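Local structure of VC0179-like protein (Escherichia coli, 4XJ6) at residues K240-L245 with R250-S255; M136-F141 with P145-T150; P193-P198 with S255-V260. The protein probably joins purine nucleoside triphosphates into cyclic dinucleotides such as cyclic GMP-AMP, as a bacterial homologue of cyclic GMP-AMP synthase. All coordinates share one frame; numbering follows the deposited sequence.

Contact 1: K240-L245 with R250-S255. With GH3 (3'-deoxy-guanosine-5'-triphosphate), chain E.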
loop_
_atom_site.group_PDB
_atom_site.type_symbol
_atom_site.label_atom_id
_atom_site.label_comp_id
_atom_site.label_asym_id
_atom_site.label_seq_id
_atom_site.Cartn_x
_atom_site.Cartn_y
_atom_site.Cartn_z
ATOM N N LYS A 240 10.996 -6.994 -15.561
ATOM C CA LYS A 240 10.361 -6.223 -16.619
ATOM C C LYS A 240 9.072 -5.563 -16.144
ATOM O O LYS A 240 8.363 -4.933 -16.930
ATOM C CB LYS A 240 10.075 -7.117 -17.822
ATOM C CG LYS A 240 11.311 -7.663 -18.517
ATOM C CD LYS A 240 11.815 -6.713 -19.588
ATOM C CE LYS A 240 12.870 -7.376 -20.459
ATOM N NZ LYS A 240 13.239 -6.529 -21.628
ATOM N N VAL A 241 8.765 -5.721 -14.859
ATOM C CA VAL A 241 7.610 -5.057 -14.266
ATOM C C VAL A 241 7.972 -3.615 -13.933
ATOM O O VAL A 241 8.560 -3.336 -12.888
ATOM C CB VAL A 241 7.115 -5.780 -12.995
ATOM C CG1 VAL A 241 5.890 -5.074 -12.429
ATOM C CG2 VAL A 241 6.799 -7.236 -13.294
ATOM N N ASN A 242 7.622 -2.704 -14.835
ATOM C CA ASN A 242 8.002 -1.302 -14.699
ATOM C C ASN A 242 6.929 -0.436 -14.042
ATOM O O ASN A 242 5.789 -0.382 -14.501
ATOM C CB ASN A 242 8.358 -0.728 -16.071
ATOM C CG ASN A 242 9.725 -1.177 -16.553
ATOM O OD1 ASN A 242 10.708 -0.448 -16.428
ATOM N ND2 ASN A 242 9.797 -2.388 -17.096
ATOM N N LEU A 243 7.308 0.244 -12.964
ATOM C CA LEU A 243 6.414 1.173 -12.283
ATOM C C LEU A 243 6.561 2.578 -12.858
ATOM O O LEU A 243 7.670 3.104 -12.960
ATOM C CB LEU A 243 6.699 1.189 -10.780
ATOM C CG LEU A 243 5.835 2.098 -9.907
ATOM C CD1 LEU A 243 4.376 1.676 -10.005
ATOM C CD2 LEU A 243 6.323 2.079 -8.461
ATOM N N ALA A 244 5.440 3.183 -13.240
ATOM C CA ALA A 244 5.459 4.546 -13.756
ATOM C C ALA A 244 5.503 5.549 -12.606
ATOM O O ALA A 244 4.631 5.550 -11.737
ATOM C CB ALA A 244 4.250 4.798 -14.643
ATOM N N LEU A 245 6.527 6.397 -12.604
ATOM C CA LEU A 245 6.732 7.359 -11.524
ATOM C C LEU A 245 6.110 8.717 -11.844
ATOM O O LEU A 245 6.078 9.144 -12.998
ATOM C CB LEU A 245 8.224 7.516 -11.234
ATOM C CG LEU A 245 8.945 6.219 -10.861
ATOM C CD1 LEU A 245 10.432 6.462 -10.690
ATOM C CD2 LEU A 245 8.351 5.632 -9.595
ATOM N N ARG A 250 13.065 10.508 -12.843
ATOM C CA ARG A 250 13.012 9.161 -13.397
ATOM C C ARG A 250 11.584 8.826 -13.814
ATOM O O ARG A 250 10.647 8.991 -13.033
ATOM C CB ARG A 250 13.530 8.137 -12.386
ATOM C CG ARG A 250 14.906 8.466 -11.827
ATOM C CD ARG A 250 15.124 7.804 -10.476
ATOM N NE ARG A 250 16.131 8.508 -9.685
ATOM C CZ ARG A 250 17.361 8.060 -9.464
ATOM N NH1 ARG A 250 17.750 6.897 -9.970
ATOM N NH2 ARG A 250 18.206 8.775 -8.730
ATOM N N ARG A 251 11.425 8.362 -15.049
ATOM C CA ARG A 251 10.107 8.048 -15.590
ATOM C C ARG A 251 9.628 6.674 -15.139
ATOM O O ARG A 251 8.492 6.516 -14.691
ATOM C CB ARG A 251 10.130 8.120 -17.119
ATOM C CG ARG A 251 10.371 9.516 -17.674
ATOM C CD ARG A 251 10.564 9.487 -19.182
ATOM N NE ARG A 251 11.758 8.738 -19.562
ATOM C CZ ARG A 251 12.193 8.606 -20.811
ATOM N NH1 ARG A 251 11.531 9.176 -21.810
ATOM N NH2 ARG A 251 13.291 7.905 -21.061
ATOM N N TRP A 252 10.499 5.678 -15.261
ATOM C CA TRP A 252 10.148 4.314 -14.887
ATOM C C TRP A 252 11.058 3.777 -13.787
ATOM O O TRP A 252 12.209 4.195 -13.655
ATOM C CB TRP A 252 10.214 3.384 -16.101
ATOM C CG TRP A 252 9.254 3.727 -17.206
ATOM C CD1 TRP A 252 9.518 4.474 -18.316
ATOM C CD2 TRP A 252 7.885 3.321 -17.313
ATOM N NE1 TRP A 252 8.397 4.566 -19.105
ATOM C CE2 TRP A 252 7.379 3.864 -18.510
ATOM C CE3 TRP A 252 7.032 2.556 -16.509
ATOM C CZ2 TRP A 252 6.065 3.664 -18.927
ATOM C CZ3 TRP A 252 5.725 2.359 -16.923
ATOM C CH2 TRP A 252 5.256 2.912 -18.120
ATOM N N SER A 253 10.522 2.847 -13.004
ATOM C CA SER A 253 11.305 2.114 -12.017
ATOM C C SER A 253 10.902 0.644 -12.029
ATOM O O SER A 253 9.728 0.310 -11.857
ATOM C CB SER A 253 11.117 2.701 -10.617
ATOM O OG SER A 253 11.753 1.900 -9.635
ATOM N N VAL A 254 11.875 -0.232 -12.249
ATOM C CA VAL A 254 11.616 -1.664 -12.197
ATOM C C VAL A 254 11.335 -2.071 -10.755
ATOM O O VAL A 254 12.236 -2.081 -9.911
ATOM C CB VAL A 254 12.794 -2.485 -12.758
ATOM C CG1 VAL A 254 12.566 -3.970 -12.521
ATOM C CG2 VAL A 254 12.978 -2.200 -14.245
ATOM N N SER A 255 10.078 -2.394 -10.476
ATOM C CA SER A 255 9.662 -2.753 -9.129
ATOM C C SER A 255 8.440 -3.670 -9.152
ATOM O O SER A 255 7.302 -3.206 -9.237
ATOM C CB SER A 255 9.361 -1.492 -8.317
ATOM O OG SER A 255 8.889 -1.811 -7.018
HETATM O O3A GH3 E . 2.693 6.802 0.067
HETATM P PA GH3 E . 3.789 6.407 -1.043
HETATM O O1A GH3 E . 4.973 5.774 -0.353
HETATM O O2A GH3 E . 4.207 7.594 -1.881
HETATM O "O5'" GH3 E . 3.047 5.292 -1.936
HETATM C "C5'" GH3 E . 1.942 4.583 -1.420
HETATM C "C4'" GH3 E . 1.587 3.455 -2.375
HETATM O "O4'" GH3 E . 2.499 3.445 -3.451
HETATM C "C3'" GH3 E . 1.662 2.071 -1.752
HETATM C "C2'" GH3 E . 2.105 1.186 -2.907
HETATM O "O2'" GH3 E . 0.987 0.581 -3.514
HETATM C "C1'" GH3 E . 2.764 2.127 -3.901
HETATM N N9 GH3 E . 4.221 1.956 -3.827
HETATM C C8 GH3 E . 5.038 2.717 -3.031
HETATM N N7 GH3 E . 6.310 2.308 -3.212
HETATM C C5 GH3 E . 6.315 1.308 -4.122
HETATM C C6 GH3 E . 7.353 0.557 -4.653
HETATM O O6 GH3 E . 8.509 0.768 -4.290
HETATM N N1 GH3 E . 7.080 -0.423 -5.582
HETATM C C2 GH3 E . 5.777 -0.648 -5.975
HETATM N N2 GH3 E . 5.526 -1.598 -6.876
HETATM N N3 GH3 E . 4.747 0.107 -5.440
HETATM C C4 GH3 E . 5.009 1.072 -4.525
#

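Contact 2: M136-F141 with P145-T150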
loop_
_atom_site.group_PDB
_atom_site.type_symbol
_atom_site.label_atom_id
_atom_site.label_comp_id
_atom_site.label_asym_id
_atom_site.label_seq_id
_atom_site.Cartn_x
_atom_site.Cartn_y
_atom_site.Cartn_z
ATOM N N MET A 136 -0.463 -2.612 -17.790
ATOM C CA MET A 136 -0.677 -2.554 -19.231
ATOM C C MET A 136 0.324 -3.429 -19.974
ATOM O O MET A 136 1.521 -3.142 -19.979
ATOM C CB MET A 136 -0.577 -1.115 -19.739
ATOM C CG MET A 136 -0.888 -0.961 -21.221
ATOM S SD MET A 136 -2.563 -1.485 -21.632
ATOM C CE MET A 136 -2.542 -1.339 -23.416
ATOM N N PRO A 137 -0.163 -4.510 -20.599
ATOM C CA PRO A 137 0.666 -5.358 -21.460
ATOM C C PRO A 137 1.152 -4.598 -22.693
ATOM O O PRO A 137 0.354 -3.974 -23.391
ATOM C CB PRO A 137 -0.281 -6.498 -21.852
ATOM C CG PRO A 137 -1.356 -6.482 -20.818
ATOM C CD PRO A 137 -1.526 -5.043 -20.451
ATOM N N MET A 138 2.452 -4.654 -22.956
ATOM C CA MET A 138 3.027 -3.920 -24.070
ATOM C C MET A 138 4.411 -4.448 -24.395
ATOM O O MET A 138 4.971 -5.244 -23.647
ATOM C CB MET A 138 3.111 -2.428 -23.745
ATOM C CG MET A 138 4.166 -2.102 -22.699
ATOM S SD MET A 138 4.213 -0.360 -22.246
ATOM C CE MET A 138 2.625 -0.177 -21.438
ATOM N N THR A 139 4.962 -4.001 -25.517
ATOM C CA THR A 139 6.365 -4.257 -25.807
ATOM C C THR A 139 7.211 -3.545 -24.755
ATOM O O THR A 139 7.076 -2.336 -24.549
ATOM C CB THR A 139 6.776 -3.777 -27.213
ATOM O OG1 THR A 139 6.012 -4.476 -28.203
ATOM C CG2 THR A 139 8.251 -4.038 -27.447
ATOM N N VAL A 140 8.069 -4.297 -24.076
ATOM C CA VAL A 140 8.988 -3.711 -23.108
ATOM C C VAL A 140 10.429 -3.967 -23.529
ATOM O O VAL A 140 10.931 -5.088 -23.441
ATOM C CB VAL A 140 8.759 -4.263 -21.686
ATOM C CG1 VAL A 140 9.847 -3.768 -20.733
ATOM C CG2 VAL A 140 7.374 -3.870 -21.185
ATOM N N PHE A 141 11.089 -2.915 -23.995
ATOM C CA PHE A 141 12.470 -3.019 -24.436
ATOM C C PHE A 141 13.411 -3.107 -23.239
ATOM O O PHE A 141 12.979 -2.994 -22.089
ATOM C CB PHE A 141 12.839 -1.829 -25.318
ATOM C CG PHE A 141 11.936 -1.651 -26.506
ATOM C CD1 PHE A 141 11.989 -2.533 -27.573
ATOM C CD2 PHE A 141 11.043 -0.592 -26.561
ATOM C CE1 PHE A 141 11.162 -2.368 -28.670
ATOM C CE2 PHE A 141 10.215 -0.421 -27.654
ATOM C CZ PHE A 141 10.274 -1.309 -28.710
ATOM N N PRO A 145 9.670 0.677 -21.285
ATOM C CA PRO A 145 8.419 0.300 -21.953
ATOM C C PRO A 145 8.205 1.102 -23.236
ATOM O O PRO A 145 8.777 2.185 -23.375
ATOM C CB PRO A 145 7.350 0.635 -20.909
ATOM C CG PRO A 145 8.061 0.540 -19.609
ATOM C CD PRO A 145 9.449 1.032 -19.871
ATOM N N SER A 146 7.406 0.579 -24.161
ATOM C CA SER A 146 7.193 1.247 -25.441
ATOM C C SER A 146 6.223 2.419 -25.309
ATOM O O SER A 146 6.453 3.492 -25.867
ATOM C CB SER A 146 6.677 0.255 -26.485
ATOM O OG SER A 146 5.393 -0.239 -26.137
ATOM N N ILE A 147 5.141 2.205 -24.571
ATOM C CA ILE A 147 4.136 3.241 -24.358
ATOM C C ILE A 147 4.602 4.253 -23.308
ATOM O O ILE A 147 5.100 3.877 -22.246
ATOM C CB ILE A 147 2.785 2.624 -23.931
ATOM C CG1 ILE A 147 2.263 1.690 -25.026
ATOM C CG2 ILE A 147 1.769 3.712 -23.615
ATOM C CD1 ILE A 147 0.970 0.985 -24.677
ATOM N N GLY A 148 4.449 5.536 -23.624
ATOM C CA GLY A 148 4.879 6.606 -22.740
ATOM C C GLY A 148 4.240 6.550 -21.366
ATOM O O GLY A 148 3.072 6.179 -21.229
ATOM N N HIS A 149 5.007 6.923 -20.345
ATOM C CA HIS A 149 4.538 6.836 -18.967
ATOM C C HIS A 149 3.479 7.892 -18.663
ATOM O O HIS A 149 2.551 7.642 -17.899
ATOM C CB HIS A 149 5.710 6.972 -17.990
ATOM C CG HIS A 149 6.213 8.375 -17.836
ATOM N ND1 HIS A 149 6.150 9.061 -16.641
ATOM C CD2 HIS A 149 6.782 9.223 -18.726
ATOM C CE1 HIS A 149 6.662 10.268 -16.801
ATOM N NE2 HIS A 149 7.051 10.393 -18.057
ATOM N N THR A 150 3.614 9.065 -19.276
ATOM C CA THR A 150 2.677 10.163 -19.055
ATOM C C THR A 150 1.273 9.796 -19.524
ATOM O O THR A 150 0.284 10.107 -18.855
ATOM C CB THR A 150 3.131 11.440 -19.778
ATOM O OG1 THR A 150 4.430 11.819 -19.308
ATOM C CG2 THR A 150 2.152 12.578 -19.529
#

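Contact 3: P193-P198 with S255-V260. With GH3 (3'-deoxy-guanosine-5'-triphosphate), chain E; GH3 (3'-deoxy-guanosine-5'-triphosphate), chain D.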
loop_
_atom_site.group_PDB
_atom_site.type_symbol
_atom_site.label_atom_id
_atom_site.label_comp_id
_atom_site.label_asym_id
_atom_site.label_seq_id
_atom_site.Cartn_x
_atom_site.Cartn_y
_atom_site.Cartn_z
ATOM N N PRO A 193 -1.030 2.278 -8.371
ATOM C CA PRO A 193 0.246 2.332 -9.085
ATOM C C PRO A 193 0.064 1.834 -10.516
ATOM O O PRO A 193 -0.697 0.893 -10.742
ATOM C CB PRO A 193 1.146 1.403 -8.270
ATOM C CG PRO A 193 0.204 0.458 -7.600
ATOM C CD PRO A 193 -1.032 1.261 -7.305
ATOM N N MET A 194 0.734 2.472 -11.468
ATOM C CA MET A 194 0.597 2.101 -12.873
ATOM C C MET A 194 1.815 1.322 -13.352
ATOM O O MET A 194 2.946 1.789 -13.231
ATOM C CB MET A 194 0.395 3.348 -13.737
ATOM C CG MET A 194 0.265 3.058 -15.224
ATOM S SD MET A 194 -1.319 2.315 -15.644
ATOM C CE MET A 194 -0.847 1.301 -17.042
ATOM N N TYR A 195 1.578 0.135 -13.902
ATOM C CA TYR A 195 2.668 -0.729 -14.336
ATOM C C TYR A 195 2.666 -1.002 -15.830
ATOM O O TYR A 195 1.613 -1.067 -16.463
ATOM C CB TYR A 195 2.620 -2.067 -13.598
ATOM C CG TYR A 195 2.791 -1.965 -12.104
ATOM C CD1 TYR A 195 4.053 -2.011 -11.526
ATOM C CD2 TYR A 195 1.689 -1.835 -11.271
ATOM C CE1 TYR A 195 4.215 -1.925 -10.160
ATOM C CE2 TYR A 195 1.837 -1.750 -9.902
ATOM C CZ TYR A 195 3.103 -1.795 -9.352
ATOM O OH TYR A 195 3.262 -1.707 -7.988
ATOM N N ALA A 196 3.864 -1.173 -16.377
ATOM C CA ALA A 196 4.035 -1.693 -17.725
ATOM C C ALA A 196 4.692 -3.066 -17.645
ATOM O O ALA A 196 5.671 -3.253 -16.922
ATOM C CB ALA A 196 4.866 -0.747 -18.570
ATOM N N ILE A 197 4.134 -4.027 -18.375
ATOM C CA ILE A 197 4.629 -5.403 -18.357
ATOM C C ILE A 197 4.671 -5.977 -19.773
ATOM O O ILE A 197 3.908 -5.540 -20.638
ATOM C CB ILE A 197 3.753 -6.301 -17.456
ATOM C CG1 ILE A 197 2.277 -6.178 -17.845
ATOM C CG2 ILE A 197 3.947 -5.939 -15.992
ATOM C CD1 ILE A 197 1.348 -7.050 -17.021
ATOM N N PRO A 198 5.578 -6.941 -20.022
ATOM C CA PRO A 198 5.691 -7.578 -21.339
ATOM C C PRO A 198 4.390 -8.225 -21.787
ATOM O O PRO A 198 3.616 -8.694 -20.955
ATOM C CB PRO A 198 6.769 -8.637 -21.124
ATOM C CG PRO A 198 7.597 -8.099 -20.033
ATOM C CD PRO A 198 6.643 -7.391 -19.110
ATOM N N SER A 255 10.078 -2.394 -10.476
ATOM C CA SER A 255 9.662 -2.753 -9.129
ATOM C C SER A 255 8.440 -3.670 -9.152
ATOM O O SER A 255 7.302 -3.206 -9.237
ATOM C CB SER A 255 9.361 -1.492 -8.317
ATOM O OG SER A 255 8.889 -1.811 -7.018
ATOM N N ASP A 256 8.683 -4.973 -9.078
ATOM C CA ASP A 256 7.604 -5.951 -9.051
ATOM C C ASP A 256 7.137 -6.160 -7.618
ATOM O O ASP A 256 7.892 -6.669 -6.789
ATOM C CB ASP A 256 8.057 -7.278 -9.667
ATOM C CG ASP A 256 6.901 -8.230 -9.930
ATOM O OD1 ASP A 256 5.761 -7.932 -9.514
ATOM O OD2 ASP A 256 7.129 -9.286 -10.555
ATOM N N PRO A 257 5.888 -5.770 -7.322
ATOM C CA PRO A 257 5.305 -5.945 -5.987
ATOM C C PRO A 257 5.199 -7.417 -5.586
ATOM O O PRO A 257 5.175 -7.738 -4.396
ATOM C CB PRO A 257 3.915 -5.317 -6.128
ATOM C CG PRO A 257 3.619 -5.376 -7.586
ATOM C CD PRO A 257 4.934 -5.159 -8.263
ATOM N N LYS A 258 5.142 -8.296 -6.584
ATOM C CA LYS A 258 5.094 -9.740 -6.369
ATOM C C LYS A 258 6.284 -10.229 -5.543
ATOM O O LYS A 258 6.174 -11.194 -4.786
ATOM C CB LYS A 258 5.049 -10.457 -7.722
ATOM C CG LYS A 258 5.269 -11.963 -7.687
ATOM C CD LYS A 258 4.003 -12.721 -7.325
ATOM C CE LYS A 258 4.157 -14.208 -7.624
ATOM N NZ LYS A 258 2.996 -15.023 -7.167
ATOM N N ILE A 259 7.416 -9.547 -5.683
ATOM C CA ILE A 259 8.631 -9.899 -4.953
ATOM C C ILE A 259 8.458 -9.736 -3.442
ATOM O O ILE A 259 8.847 -10.613 -2.671
ATOM C CB ILE A 259 9.829 -9.053 -5.428
ATOM C CG1 ILE A 259 10.176 -9.397 -6.879
ATOM C CG2 ILE A 259 11.038 -9.268 -4.527
ATOM C CD1 ILE A 259 11.325 -8.584 -7.445
ATOM N N VAL A 260 7.876 -8.614 -3.022
ATOM C CA VAL A 260 7.587 -8.386 -1.608
ATOM C C VAL A 260 6.508 -9.353 -1.121
ATOM O O VAL A 260 6.582 -9.880 -0.011
ATOM C CB VAL A 260 7.144 -6.931 -1.348
ATOM C CG1 VAL A 260 6.487 -6.792 0.023
ATOM C CG2 VAL A 260 8.332 -5.985 -1.491
HETATM O O3A GH3 E . 2.693 6.802 0.067
HETATM P PA GH3 E . 3.789 6.407 -1.043
HETATM O O1A GH3 E . 4.973 5.774 -0.353
HETATM O O2A GH3 E . 4.207 7.594 -1.881
HETATM O "O5'" GH3 E . 3.047 5.292 -1.936
HETATM C "C5'" GH3 E . 1.942 4.583 -1.420
HETATM C "C4'" GH3 E . 1.587 3.455 -2.375
HETATM O "O4'" GH3 E . 2.499 3.445 -3.451
HETATM C "C3'" GH3 E . 1.662 2.071 -1.752
HETATM C "C2'" GH3 E . 2.105 1.186 -2.907
HETATM O "O2'" GH3 E . 0.987 0.581 -3.514
HETATM C "C1'" GH3 E . 2.764 2.127 -3.901
HETATM N N9 GH3 E . 4.221 1.956 -3.827
HETATM C C8 GH3 E . 5.038 2.717 -3.031
HETATM N N7 GH3 E . 6.310 2.308 -3.212
HETATM C C5 GH3 E . 6.315 1.308 -4.122
HETATM C C6 GH3 E . 7.353 0.557 -4.653
HETATM O O6 GH3 E . 8.509 0.768 -4.290
HETATM N N1 GH3 E . 7.080 -0.423 -5.582
HETATM C C2 GH3 E . 5.777 -0.648 -5.975
HETATM N N2 GH3 E . 5.526 -1.598 -6.876
HETATM N N3 GH3 E . 4.747 0.107 -5.440
HETATM C C4 GH3 E . 5.009 1.072 -4.525
HETATM P PG GH3 D . -0.751 -1.050 4.854
HETATM O O1G GH3 D . -0.240 -0.087 5.897
HETATM O O2G GH3 D . -1.102 -0.321 3.582
HETATM O O3G GH3 D . -1.989 -1.738 5.373
HETATM O O3B GH3 D . 0.410 -2.134 4.584
HETATM P PB GH3 D . 0.972 -2.457 3.106
HETATM O O1B GH3 D . 1.587 -3.835 3.097
HETATM O O2B GH3 D . -0.115 -2.411 2.062
HETATM O O3A GH3 D . 2.122 -1.354 2.851
HETATM P PA GH3 D . 1.999 -0.194 1.744
HETATM O O1A GH3 D . 2.810 1.000 2.192
HETATM O O2A GH3 D . 0.564 0.193 1.488
HETATM O "O5'" GH3 D . 2.630 -0.801 0.393
HETATM C "C5'" GH3 D . 1.898 -1.682 -0.427
HETATM C "C4'" GH3 D . 2.852 -2.393 -1.376
HETATM O "O4'" GH3 D . 3.666 -1.438 -2.022
HETATM C "C3'" GH3 D . 3.791 -3.361 -0.680
HETATM C "C2'" GH3 D . 5.052 -3.276 -1.511
HETATM O "O2'" GH3 D . 5.061 -4.305 -2.474
HETATM C "C1'" GH3 D . 4.979 -1.927 -2.207
HETATM N N9 GH3 D . 5.907 -1.002 -1.542
HETATM C C8 GH3 D . 5.544 -0.001 -0.680
HETATM N N7 GH3 D . 6.659 0.648 -0.271
HETATM C C5 GH3 D . 7.729 0.074 -0.874
HETATM C C6 GH3 D . 9.090 0.342 -0.817
HETATM O O6 GH3 D . 9.508 1.257 -0.111
HETATM N N1 GH3 D . 9.968 -0.423 -1.554
HETATM C C2 GH3 D . 9.497 -1.447 -2.345
HETATM N N2 GH3 D . 10.351 -2.182 -3.056
HETATM N N3 GH3 D . 8.142 -1.708 -2.398
HETATM C C4 GH3 D . 7.270 -0.963 -1.677
#

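Contact 1: K240-L245 with R250-S255
A β hairpin of the nucleotidyltransferase sheet pairs Asn242, Leu243 and Ala244 with Val254, Ser253 and Trp252, and its open end reaches the guanine of a bound 3'-deoxy-GTP. Leu243 and Ser253 form the hydrogen-bonded antiparallel pair, Leu243 N donating to Ser253 O at 2.7 Å and Ser253 N donating back to Leu243 O. The ladder runs on in both directions, through Leu245 N to Arg251 O and through Ser255 N to Val241 O. On the face of Asn242 and Ala244, the indole of Trp252 lies across the neighbouring strand: CE3 is 3.6 Å from Asn242 CB, and CZ3 is 3.7 Å from Ala244 CB. The Asn242 amide stands nearly perpendicular to this ring, at 86°, and its OD1 meets Val254 CG2. The other face carries Leu243 and Ser253, and just beyond the strand Leu245 CD1 packs on Ser253 CB at 3.8 Å. Leu243 sends CD2 to guanine C2 at 3.7 Å. A chi1 of 177° swings Ser255 OG away from its own N and toward the base, where Ser255 OG accepts from guanine N1 at 2.7 Å (165°); the contacts of its OG and O with N2 are weak. Backbone bonds between Asn242 and Ala196 and between Ala244 and Met194 join the hairpin to strand 188-198, and helix 149-166 packs on the Trp252 face through Leu152 and Leu153.

Contact 2: M136-F141 with P145-T150
Met136 makes a loose apolar contact with Ile147, its CG 4.4 Å from Ile147 CD1. Two residues on, Met138 reaches much further into the returning segment. Its CG sits between the backbone N and the carbonyl carbon (chi1 71°), and a bend at chi3 turns the methyl group along Ile147, where Met138 CE lies 3.8 Å from Ile147 CB. Met138 SD touches Pro145 CB at 3.6 Å and, about a right angle away, takes a weak bond from the Ile147 N-H. Thr139 supplies the main polar link: its carbonyl oxygen accepts from Ser146 N at 3.0 Å and from Ser146 OG at 3.1 Å. Ser146 N lies almost in line with the carbonyl, although its N-H is bent off that line (139°), whereas the hydroxyl approaches in the carbonyl plane on a lone pair. Val140 adds a backbone bridge to Pro145, and Phe141 brings ring atom CE2 to 3.8 Å from Ser146 CB while Thr139 CG2 lies over one face of the same ring, toward its rim. Two donors from one serine on a single acceptor should fix both the Ser146 backbone and its side-chain rotation, closing the turn from strand 128-138 toward helix 149-166, and the thioether pairs apolar packing with a weak polar contact.

Contact 3: P193-P198 with S255-V260
With CG beside its backbone N (chi1 -62°) and the ring turned by chi2 of -89°, Tyr195 extends from its strand toward the start of helix 257-271, so that its hydroxyl reaches Pro257 and, at about a right angle to it, a guanine. Pro257 approaches from the opposite direction: its CG lies 3.7 Å from Tyr195 OH and its CD 3.8 Å from Tyr195 CE1. Ser255 O comes up to the ring edge, 3.5 Å from Tyr195 CE1. In the ring plane at the same edge, N2 of the chain E 3'-deoxy-GTP donates to Tyr195 OH; the 2.5 Å is shorter than usual and its exact value doubtful. Gln110 also hydrogen-bonds this hydroxyl, and Tyr135 stacks with the ring. Asp256 N-caps the helix, its OD1 accepting from Lys258 N at 3.0 Å from above the carboxylate plane. Val260 brings CB to 3.5 Å from O2' of the chain D nucleotide; that nucleotide also borders Pro257. Strand 188-198, the loop at Ser255 and the helix start thus build part of a two-nucleotide pocket, as expected of a cyclic dinucleotide synthase: Tyr195 and Ser255 meet the N1 and N2 edge of one guanine, consistent with recognising it, and the helix meets the other ribose.

All three contacts reach one mixed sheet, in which strand 188-198 has strand 128-138 of contact 2 and strand 242-244 of contact 1 as neighbours. Contacts 1 and 3 have centres about 8 Å apart and share Ser255, where the hairpin passes into helix 257-271; together they border the guanine of the chain E nucleotide. Contact 2 lies farther from the pocket, with the side chain of Pro145 about 13 Å from a bound nucleotide. It joins contact 3 through a backbone hydrogen bond, Met136 N to Tyr195 O, at 2.9 Å, and meets contact 1 where His149 packs on Trp252 and Arg251. The Tyr195 side chain is about 10 Å from a magnesium ion.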